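Local coordinates for SCARECROW-LIKE protein 7 (Oryza sativa Japonica Group, PDB 5HYZ) that is a probable transcription factor of rice that forms homodimers, binds DNA in vitro and takes part in development and abiotic stress resistance, at residues S312-Q315 with T316-E319; D217-E220 with L221-V225; A93-T96 with A97-A100; A249-V252 with D253-A256. All coordinates share one frame; numbering follows the deposited sequence.

Contact 1 of 4, residues S312-Q315 with T316-E319; sequences SEWQ and TLME
Helix 311-320, in the SAW region of the GRAS domain, brings Gln315 and Glu319 together one turn apart, while Trp314 and Leu317 meet on the side turned to the protein. Gln315 NE2 donates to Glu319 OE2 over 3.1 Å, and the N-H is almost straight on the acceptor at 170°. The bond lies in the amide plane of Gln315 but reaches OE2 from above the carboxylate, the two flat groups being turned 68° against each other. The torsions explain the meeting: Gln315 sends CG opposite its own backbone N (chi1 168°) and runs on extended, whereas Glu319 starts back along the helix and stretches out, so that its CD comes to rest 3.7 Å from CG of Gln315. Gln315 also touches Pro356 and Trp374.

In the Rossmann-like fold of this domain, the helix packs against the central sheet. Trp314 touches Leu239 and Glu241 of strand 236-242, and selenomethionine Met318 reaches Trp374 of strand 366-374. Within the helix, methyl CD1 of Leu317 approaches the six-membered part of the indole obliquely, 3.9 Å from Trp314 CE3. Met318 is bent at chi2 and chi3; its CG lies 3.2 Å from Trp314 O, the carbonyl that also accepts from Met318 N at 2.9 Å. Glu313 is extended, and its OE2 accepts a hydrogen bond from Asn247 ND2.

Contact 2 of 4, residues D217-E220 with L221-V225; sequences DSDE and LVRRV
Asp219 and Val222 pack closely at the capped N-terminal end of helix 220-231, in the predicted PFYRE region of the GRAS domain: methyl CG1 of Val222 lies 3.1 Å from Asp219 O and 4.1 Å from Asp219 CB. The same carbonyl oxygen accepts from Arg223 N at 2.8 Å, a nearly straight bond of 170° that closes the first helical turn. On this side Arg223 bends at chi3, but its NH2 stays 4.5 Å from Asp219 OD2, beyond a salt bridge; the charges probably still attract weakly. Just ahead of the turn, Ser218 OG caps the helix start by accepting from Glu220 N at 3.0 Å.

The other side is looser and wetter. A water donates to Ser218 O and accepts from Leu221 N at 3.1 Å, linking the loop carbonyl to an N-H of the first turn. Glu220 turns CG between its own N and carbonyl carbon (chi1 67°), against Leu221 N, and its chain runs on extended.

The charged ends have partners outside the two segments. Asp219 OD1 forms a salt bridge with Arg248, Arg223 makes a cation-pi contact with Trp320 at the end of helix 311-320, and Arg224 NH1 donates to Leu190 O in the loop before strand 202-208.

Contact 3 of 4, residues A93-T96 with A97-A100; sequences AHLT and ANQA
With chi1 at -77° and chi2 at -4°, Asn98 folds its amide back along helix 89-104 and places CG 3.1 Å from His94 O. This is a one-turn contact inside a helix that packs on the Rossmann-like sheet of the GRAS domain, in its VHIID region. The His94 carbonyl accepts from Asn98 N at 2.9 Å, the donor standing 26° off the carbonyl plane, while the amide carbon of the same side chain crowds against it. Asn98 is buried, and its ND2 donates to Gln123 O of helix 122-132.

Alanines make the close approach to the sheet. Ala97 CB sits 3.3 Å from Ala93 O, on the face of the helix from which both methyls reach Met208 of strand 202-208, while Ala93 and Thr96 meet Val371 of strand 366-374 and the buried Thr96 hydroxyl is hydrogen-bonded to Phe92 O one turn back.

Gln99 leaves by another route: its CG stands opposite the backbone N (chi1 -171°), and the chain then bends at chi2, with NE2 hydrogen-bonded to Glu103 OE2. The CB of Gln99 lies 3.6 Å from Leu95 O, the carbonyl to which Gln99 N donates at 3.0 Å. On the Leu95 side chain, methyl CD2 comes 4.4 Å from Asn98 ND2.

Contact 4 of 4, residues A249-V252 with D253-A256; sequences AGFV and DRFA
Phe251 and Arg254 cross at about a right angle over the first turn of helix 251-272, in the PFYRE region of the GRAS domain, with ring and guanidinium planes 70° apart. Gly250 occupies the N-cap position of this helix, and its carbonyl accepts from Arg254 N at 2.9 Å. The arginine then folds back over the helix start: bent at chi3 (-47°), it brings NH1 to Ala249 O at 3.1 Å. That oxygen lies in the guanidinium plane, at its edge, and one guanidinium face is turned to Phe251 CA. NH2 meets the edge of the Phe251 ring, 4.1 Å from CD1. The rest of the group is held from outside the turn, NE by the carbonyl of Ala295 and NH2 by a salt bridge with Glu300, so the buried guanidinium is gripped from several directions and its rotation is probably fixed.

Phe251 and Phe255 point the same way, side by side, from successive turns. Their planes stand obliquely, at 61°, with ring centroids 5.8 Å apart; Phe251 CZ touches Phe255 CD2 at 3.7 Å, while CB of Phe255 lies over one face of the Phe251 ring, toward its rim. Both aromatics enter the helical bundle formed with helices 3-16 and 39-57, where Phe255 meets Phe47 edge-to-face and Phe251 makes a cation-pi contact with Arg54.

On the Asp253 side, a water accepts from Gly250 N and donates to Asp253 OD2 at 2.7 Å.

From the N terminus the order is contact 3, contact 2, contact 4, contact 1. Each is local, within about two turns of a helix or at its start, so none closes a long loop and none nests with or crosses another. Contact 3 lies on a helix against the central sheet; contact 4 opens helix 251-272 in the bundle, on the opposite side of the chain's centre, with centres about 31 Å apart. Contacts 2 and 1 touch although distant in sequence: Leu317 CD2 packs 3.5 Å from Asp219 OD2, joining the start of helix 220-231 to helix 311-320. Contact 4 comes within about 6 Å of contact 1, between nearest atoms, without touching it.

Contact 1 of 4, residues S312-Q315 with T316-E319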
loop_
_atom_site.group_PDB
_atom_site.type_symbol
_atom_site.label_atom_id
_atom_site.label_comp_id
_atom_site.label_asym_id
_atom_site.label_seq_id
_atom_site.Cartn_x
_atom_site.Cartn_y
_atom_site.Cartn_z
ATOM N N SER A 312 -7.483 -26.744 -9.818
ATOM C CA SER A 312 -7.303 -28.024 -10.550
ATOM C C SER A 312 -7.900 -27.988 -11.938
ATOM O O SER A 312 -7.355 -28.545 -12.886
ATOM C CB SER A 312 -7.956 -29.217 -9.803
ATOM O OG SER A 312 -7.380 -29.380 -8.566
ATOM N N GLU A 313 -9.060 -27.346 -12.068
ATOM C CA GLU A 313 -9.689 -27.200 -13.379
ATOM C C GLU A 313 -8.876 -26.325 -14.311
ATOM O O GLU A 313 -8.699 -26.620 -15.510
ATOM C CB GLU A 313 -11.094 -26.604 -13.207
ATOM C CG GLU A 313 -11.812 -26.413 -14.562
ATOM C CD GLU A 313 -13.345 -26.231 -14.389
ATOM O OE1 GLU A 313 -13.886 -26.434 -13.241
ATOM O OE2 GLU A 313 -13.997 -25.883 -15.415
ATOM N N TRP A 314 -8.367 -25.220 -13.765
ATOM C CA TRP A 314 -7.473 -24.391 -14.564
ATOM C C TRP A 314 -6.236 -25.147 -15.010
ATOM O O TRP A 314 -5.781 -25.001 -16.143
ATOM C CB TRP A 314 -7.067 -23.118 -13.777
ATOM C CG TRP A 314 -8.201 -22.139 -13.707
ATOM C CD1 TRP A 314 -8.864 -21.730 -12.587
ATOM C CD2 TRP A 314 -8.759 -21.381 -14.814
ATOM N NE1 TRP A 314 -9.842 -20.779 -12.941
ATOM C CE2 TRP A 314 -9.798 -20.572 -14.283
ATOM C CE3 TRP A 314 -8.535 -21.385 -16.206
ATOM C CZ2 TRP A 314 -10.594 -19.732 -15.096
ATOM C CZ3 TRP A 314 -9.321 -20.564 -17.007
ATOM C CH2 TRP A 314 -10.326 -19.746 -16.447
ATOM N N GLN A 315 -5.662 -25.965 -14.117
ATOM C CA GLN A 315 -4.468 -26.698 -14.501
ATOM C C GLN A 315 -4.842 -27.634 -15.664
ATOM O O GLN A 315 -4.094 -27.739 -16.636
ATOM C CB GLN A 315 -3.918 -27.495 -13.322
ATOM C CG GLN A 315 -2.845 -28.488 -13.784
ATOM C CD GLN A 315 -2.434 -29.479 -12.704
ATOM O OE1 GLN A 315 -3.109 -29.642 -11.678
ATOM N NE2 GLN A 315 -1.320 -30.160 -12.943
ATOM N N THR A 316 -5.995 -28.285 -15.563
ATOM C CA THR A 316 -6.395 -29.220 -16.647
ATOM C C THR A 316 -6.468 -28.461 -17.970
ATOM O O THR A 316 -5.976 -28.912 -19.013
ATOM C CB THR A 316 -7.719 -29.875 -16.352
ATOM O OG1 THR A 316 -7.566 -30.705 -15.191
ATOM C CG2 THR A 316 -8.191 -30.805 -17.548
ATOM N N LEU A 317 -7.035 -27.265 -17.918
ATOM C CA LEU A 317 -7.201 -26.510 -19.182
ATOM C C LEU A 317 -5.860 -26.036 -19.749
ATOM O O LEU A 317 -5.559 -26.147 -20.929
ATOM C CB LEU A 317 -8.094 -25.314 -18.909
ATOM C CG LEU A 317 -9.576 -25.515 -18.938
ATOM C CD1 LEU A 317 -10.225 -24.329 -18.222
ATOM C CD2 LEU A 317 -9.919 -25.485 -20.421
HETATM N N MSE A 318 -4.998 -25.528 -18.876
HETATM C CA MSE A 318 -3.694 -25.045 -19.332
HETATM C C MSE A 318 -2.892 -26.203 -19.952
HETATM O O MSE A 318 -2.274 -26.032 -20.970
HETATM C CB MSE A 318 -2.870 -24.445 -18.162
HETATM C CG MSE A 318 -3.496 -23.242 -17.469
HETATM SE SE MSE A 318 -3.782 -21.741 -18.794
HETATM C CE MSE A 318 -1.919 -21.382 -19.104
ATOM N N GLU A 319 -2.929 -27.385 -19.316
ATOM C CA GLU A 319 -2.134 -28.512 -19.817
ATOM C C GLU A 319 -2.745 -29.040 -21.102
ATOM O O GLU A 319 -2.053 -29.486 -22.009
ATOM C CB GLU A 319 -2.069 -29.614 -18.773
ATOM C CG GLU A 319 -1.198 -29.076 -17.556
ATOM C CD GLU A 319 -0.904 -30.109 -16.474
ATOM O OE1 GLU A 319 -1.685 -31.056 -16.309
ATOM O OE2 GLU A 319 0.070 -29.879 -15.722
#

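Contact 2 of 4, residues D217-E220 with L221-V225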
loop_
_atom_site.group_PDB
_atom_site.type_symbol
_atom_site.label_atom_id
_atom_site.label_comp_id
_atom_site.label_asym_id
_atom_site.label_seq_id
_atom_site.Cartn_x
_atom_site.Cartn_y
_atom_site.Cartn_z
ATOM N N ASP A 217 -20.541 -23.004 -21.249
ATOM C CA ASP A 217 -20.993 -24.368 -21.467
ATOM C C ASP A 217 -19.963 -25.057 -22.371
ATOM O O ASP A 217 -19.580 -26.207 -22.142
ATOM C CB ASP A 217 -22.393 -24.375 -22.080
ATOM C CG ASP A 217 -22.978 -25.779 -22.174
ATOM O OD1 ASP A 217 -22.949 -26.519 -21.159
ATOM O OD2 ASP A 217 -23.460 -26.145 -23.272
ATOM N N SER A 218 -19.477 -24.314 -23.363
ATOM C CA SER A 218 -18.366 -24.769 -24.200
ATOM C C SER A 218 -17.017 -24.120 -23.771
ATOM O O SER A 218 -17.021 -23.016 -23.221
ATOM C CB SER A 218 -18.682 -24.440 -25.658
ATOM O OG SER A 218 -17.507 -24.310 -26.426
ATOM N N ASP A 219 -15.886 -24.792 -24.029
ATOM C CA ASP A 219 -14.555 -24.240 -23.719
ATOM C C ASP A 219 -13.957 -23.423 -24.879
ATOM O O ASP A 219 -12.867 -22.887 -24.760
ATOM C CB ASP A 219 -13.566 -25.360 -23.328
ATOM C CG ASP A 219 -13.838 -25.941 -21.933
ATOM O OD1 ASP A 219 -14.864 -25.542 -21.336
ATOM O OD2 ASP A 219 -13.043 -26.801 -21.437
ATOM N N GLU A 220 -14.682 -23.300 -25.979
ATOM C CA GLU A 220 -14.103 -22.765 -27.204
ATOM C C GLU A 220 -13.455 -21.371 -27.098
ATOM O O GLU A 220 -12.467 -21.104 -27.777
ATOM C CB GLU A 220 -15.162 -22.704 -28.289
ATOM C CG GLU A 220 -16.250 -21.716 -27.998
ATOM C CD GLU A 220 -17.353 -21.760 -29.031
ATOM O OE1 GLU A 220 -17.271 -22.645 -29.918
ATOM O OE2 GLU A 220 -18.284 -20.915 -28.947
ATOM N N LEU A 221 -14.038 -20.460 -26.319
ATOM C CA LEU A 221 -13.475 -19.123 -26.260
ATOM C C LEU A 221 -12.198 -19.155 -25.409
ATOM O O LEU A 221 -11.224 -18.456 -25.755
ATOM C CB LEU A 221 -14.483 -18.114 -25.682
ATOM C CG LEU A 221 -15.793 -17.839 -26.420
ATOM C CD1 LEU A 221 -16.690 -17.010 -25.502
ATOM C CD2 LEU A 221 -15.554 -17.095 -27.730
ATOM N N VAL A 222 -12.201 -19.942 -24.318
ATOM C CA VAL A 222 -10.988 -19.955 -23.466
ATOM C C VAL A 222 -9.913 -20.734 -24.232
ATOM O O VAL A 222 -8.744 -20.372 -24.250
ATOM C CB VAL A 222 -11.241 -20.535 -21.986
ATOM C CG1 VAL A 222 -11.894 -21.889 -21.996
ATOM C CG2 VAL A 222 -9.907 -20.634 -21.202
ATOM N N ARG A 223 -10.316 -21.771 -24.959
ATOM C CA ARG A 223 -9.346 -22.459 -25.798
ATOM C C ARG A 223 -8.726 -21.584 -26.854
ATOM O O ARG A 223 -7.516 -21.673 -27.094
ATOM C CB ARG A 223 -9.994 -23.662 -26.495
ATOM C CG ARG A 223 -9.062 -24.312 -27.476
ATOM C CD ARG A 223 -9.514 -25.709 -27.752
ATOM N NE ARG A 223 -10.120 -26.331 -26.564
ATOM C CZ ARG A 223 -9.512 -27.215 -25.770
ATOM N NH1 ARG A 223 -8.242 -27.594 -26.016
ATOM N NH2 ARG A 223 -10.187 -27.725 -24.740
ATOM N N ARG A 224 -9.543 -20.754 -27.494
ATOM C CA ARG A 224 -9.085 -19.957 -28.619
ATOM C C ARG A 224 -8.067 -18.971 -28.079
ATOM O O ARG A 224 -7.007 -18.794 -28.709
ATOM C CB ARG A 224 -10.242 -19.213 -29.343
ATOM C CG ARG A 224 -9.807 -18.432 -30.628
ATOM C CD ARG A 224 -10.978 -17.735 -31.336
ATOM N NE ARG A 224 -10.582 -17.100 -32.612
ATOM C CZ ARG A 224 -9.775 -16.027 -32.713
ATOM N NH1 ARG A 224 -9.251 -15.414 -31.615
ATOM N NH2 ARG A 224 -9.484 -15.551 -33.930
ATOM N N VAL A 225 -8.355 -18.348 -26.910
ATOM C CA VAL A 225 -7.381 -17.348 -26.456
ATOM C C VAL A 225 -6.097 -18.008 -25.856
ATOM O O VAL A 225 -5.022 -17.443 -25.985
ATOM C CB VAL A 225 -8.011 -16.328 -25.440
ATOM C CG1 VAL A 225 -8.067 -16.840 -24.063
ATOM C CG2 VAL A 225 -7.124 -15.044 -25.355
HETATM O O HOH W 1 -15.522 -20.840 -23.663
#

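Contact 3 of 4, residues A93-T96 with A97-A100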
loop_
_atom_site.group_PDB
_atom_site.type_symbol
_atom_site.label_atom_id
_atom_site.label_comp_id
_atom_site.label_asym_id
_atom_site.label_seq_id
_atom_site.Cartn_x
_atom_site.Cartn_y
_atom_site.Cartn_z
ATOM N N ALA A 93 -2.035 -10.250 -6.390
ATOM C CA ALA A 93 -1.998 -10.895 -7.709
ATOM C C ALA A 93 -0.948 -10.250 -8.631
ATOM O O ALA A 93 -0.074 -10.916 -9.238
ATOM C CB ALA A 93 -3.405 -10.772 -8.311
ATOM N N HIS A 94 -1.020 -8.932 -8.744
ATOM C CA HIS A 94 -0.034 -8.220 -9.598
ATOM C C HIS A 94 1.408 -8.434 -9.238
ATOM O O HIS A 94 2.248 -8.638 -10.088
ATOM C CB HIS A 94 -0.278 -6.690 -9.520
ATOM C CG HIS A 94 -1.588 -6.296 -10.081
ATOM N ND1 HIS A 94 -2.164 -5.057 -9.839
ATOM C CD2 HIS A 94 -2.448 -6.972 -10.884
ATOM C CE1 HIS A 94 -3.323 -4.995 -10.476
ATOM N NE2 HIS A 94 -3.513 -6.137 -11.122
ATOM N N LEU A 95 1.715 -8.260 -7.969
ATOM C CA LEU A 95 3.112 -8.426 -7.578
ATOM C C LEU A 95 3.601 -9.855 -7.755
ATOM O O LEU A 95 4.744 -10.062 -8.136
ATOM C CB LEU A 95 3.343 -7.978 -6.111
ATOM C CG LEU A 95 3.144 -6.465 -5.990
ATOM C CD1 LEU A 95 3.582 -5.932 -4.630
ATOM C CD2 LEU A 95 3.736 -5.550 -7.154
ATOM N N THR A 96 2.734 -10.851 -7.502
ATOM C CA THR A 96 3.204 -12.211 -7.657
ATOM C C THR A 96 3.403 -12.562 -9.173
ATOM O O THR A 96 4.434 -13.164 -9.568
ATOM C CB THR A 96 2.204 -13.195 -7.010
ATOM O OG1 THR A 96 2.064 -12.817 -5.646
ATOM C CG2 THR A 96 2.723 -14.625 -7.055
ATOM N N ALA A 97 2.459 -12.136 -9.989
ATOM C CA ALA A 97 2.624 -12.269 -11.432
ATOM C C ALA A 97 3.910 -11.550 -11.937
ATOM O O ALA A 97 4.682 -12.101 -12.742
ATOM C CB ALA A 97 1.391 -11.711 -12.134
ATOM N N ASN A 98 4.129 -10.319 -11.449
ATOM C CA ASN A 98 5.287 -9.560 -11.906
ATOM C C ASN A 98 6.583 -10.240 -11.556
ATOM O O ASN A 98 7.541 -10.204 -12.324
ATOM C CB ASN A 98 5.286 -8.137 -11.298
ATOM C CG ASN A 98 4.309 -7.212 -11.979
ATOM O OD1 ASN A 98 3.676 -7.608 -12.961
ATOM N ND2 ASN A 98 4.205 -5.950 -11.495
ATOM N N GLN A 99 6.644 -10.845 -10.370
ATOM C CA GLN A 99 7.867 -11.526 -10.002
ATOM C C GLN A 99 8.146 -12.670 -10.967
ATOM O O GLN A 99 9.309 -12.873 -11.405
ATOM C CB GLN A 99 7.745 -12.002 -8.518
ATOM C CG GLN A 99 9.053 -12.547 -7.963
ATOM C CD GLN A 99 10.125 -11.433 -7.888
ATOM O OE1 GLN A 99 9.813 -10.259 -7.584
ATOM N NE2 GLN A 99 11.384 -11.788 -8.203
ATOM N N ALA A 100 7.088 -13.403 -11.328
ATOM C CA ALA A 100 7.267 -14.494 -12.328
ATOM C C ALA A 100 7.706 -13.975 -13.709
ATOM O O ALA A 100 8.569 -14.585 -14.352
ATOM C CB ALA A 100 5.999 -15.278 -12.492
#

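Contact 4 of 4, residues A249-V252 with D253-A256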
loop_
_atom_site.group_PDB
_atom_site.type_symbol
_atom_site.label_atom_id
_atom_site.label_comp_id
_atom_site.label_asym_id
_atom_site.label_seq_id
_atom_site.Cartn_x
_atom_site.Cartn_y
_atom_site.Cartn_z
ATOM N N ALA A 249 -20.128 -27.721 -12.090
ATOM C CA ALA A 249 -20.778 -28.359 -10.960
ATOM C C ALA A 249 -22.309 -28.078 -11.057
ATOM O O ALA A 249 -22.741 -27.102 -11.702
ATOM C CB ALA A 249 -20.219 -27.864 -9.663
ATOM N N GLY A 250 -23.117 -28.935 -10.447
ATOM C CA GLY A 250 -24.562 -28.752 -10.516
ATOM C C GLY A 250 -24.975 -27.698 -9.503
ATOM O O GLY A 250 -24.153 -27.224 -8.697
ATOM N N PHE A 251 -26.253 -27.336 -9.531
ATOM C CA PHE A 251 -26.722 -26.206 -8.730
ATOM C C PHE A 251 -26.468 -26.349 -7.246
ATOM O O PHE A 251 -26.000 -25.412 -6.626
ATOM C CB PHE A 251 -28.221 -25.960 -8.942
ATOM C CG PHE A 251 -28.796 -24.997 -7.947
ATOM C CD1 PHE A 251 -28.559 -23.631 -8.088
ATOM C CD2 PHE A 251 -29.548 -25.448 -6.860
ATOM C CE1 PHE A 251 -29.085 -22.707 -7.138
ATOM C CE2 PHE A 251 -30.068 -24.545 -5.927
ATOM C CZ PHE A 251 -29.842 -23.169 -6.091
ATOM N N VAL A 252 -26.770 -27.486 -6.624
ATOM C CA VAL A 252 -26.600 -27.536 -5.167
ATOM C C VAL A 252 -25.120 -27.377 -4.725
ATOM O O VAL A 252 -24.792 -26.665 -3.745
ATOM C CB VAL A 252 -27.159 -28.855 -4.575
ATOM C CG1 VAL A 252 -26.746 -29.032 -3.130
ATOM C CG2 VAL A 252 -28.698 -28.910 -4.727
ATOM N N ASP A 253 -24.219 -28.022 -5.469
ATOM C CA ASP A 253 -22.775 -27.836 -5.223
ATOM C C ASP A 253 -22.313 -26.412 -5.514
ATOM O O ASP A 253 -21.513 -25.862 -4.746
ATOM C CB ASP A 253 -21.936 -28.805 -6.070
ATOM C CG ASP A 253 -22.034 -30.238 -5.583
ATOM O OD1 ASP A 253 -21.998 -30.427 -4.360
ATOM O OD2 ASP A 253 -22.156 -31.155 -6.418
ATOM N N ARG A 254 -22.802 -25.809 -6.601
ATOM C CA ARG A 254 -22.376 -24.432 -6.929
ATOM C C ARG A 254 -22.828 -23.503 -5.867
ATOM O O ARG A 254 -22.109 -22.590 -5.498
ATOM C CB ARG A 254 -22.934 -23.886 -8.248
ATOM C CG ARG A 254 -22.375 -24.450 -9.537
ATOM C CD ARG A 254 -22.594 -23.489 -10.699
ATOM N NE ARG A 254 -23.957 -22.923 -10.826
ATOM C CZ ARG A 254 -25.011 -23.589 -11.302
ATOM N NH1 ARG A 254 -24.908 -24.870 -11.676
ATOM N NH2 ARG A 254 -26.187 -22.978 -11.407
ATOM N N PHE A 255 -24.071 -23.683 -5.422
ATOM C CA PHE A 255 -24.575 -22.836 -4.326
ATOM C C PHE A 255 -23.744 -22.954 -3.079
ATOM O O PHE A 255 -23.377 -21.939 -2.465
ATOM C CB PHE A 255 -26.074 -23.189 -4.085
ATOM C CG PHE A 255 -26.780 -22.258 -3.131
ATOM C CD1 PHE A 255 -26.530 -22.346 -1.756
ATOM C CD2 PHE A 255 -27.722 -21.354 -3.604
ATOM C CE1 PHE A 255 -27.190 -21.525 -0.873
ATOM C CE2 PHE A 255 -28.406 -20.514 -2.724
ATOM C CZ PHE A 255 -28.134 -20.611 -1.347
ATOM N N ALA A 256 -23.409 -24.183 -2.667
ATOM C CA ALA A 256 -22.550 -24.332 -1.508
ATOM C C ALA A 256 -21.118 -23.722 -1.672
ATOM O O ALA A 256 -20.592 -23.083 -0.764
ATOM C CB ALA A 256 -22.428 -25.827 -1.140
HETATM O O HOH W 2 -21.987 -31.122 -9.133
#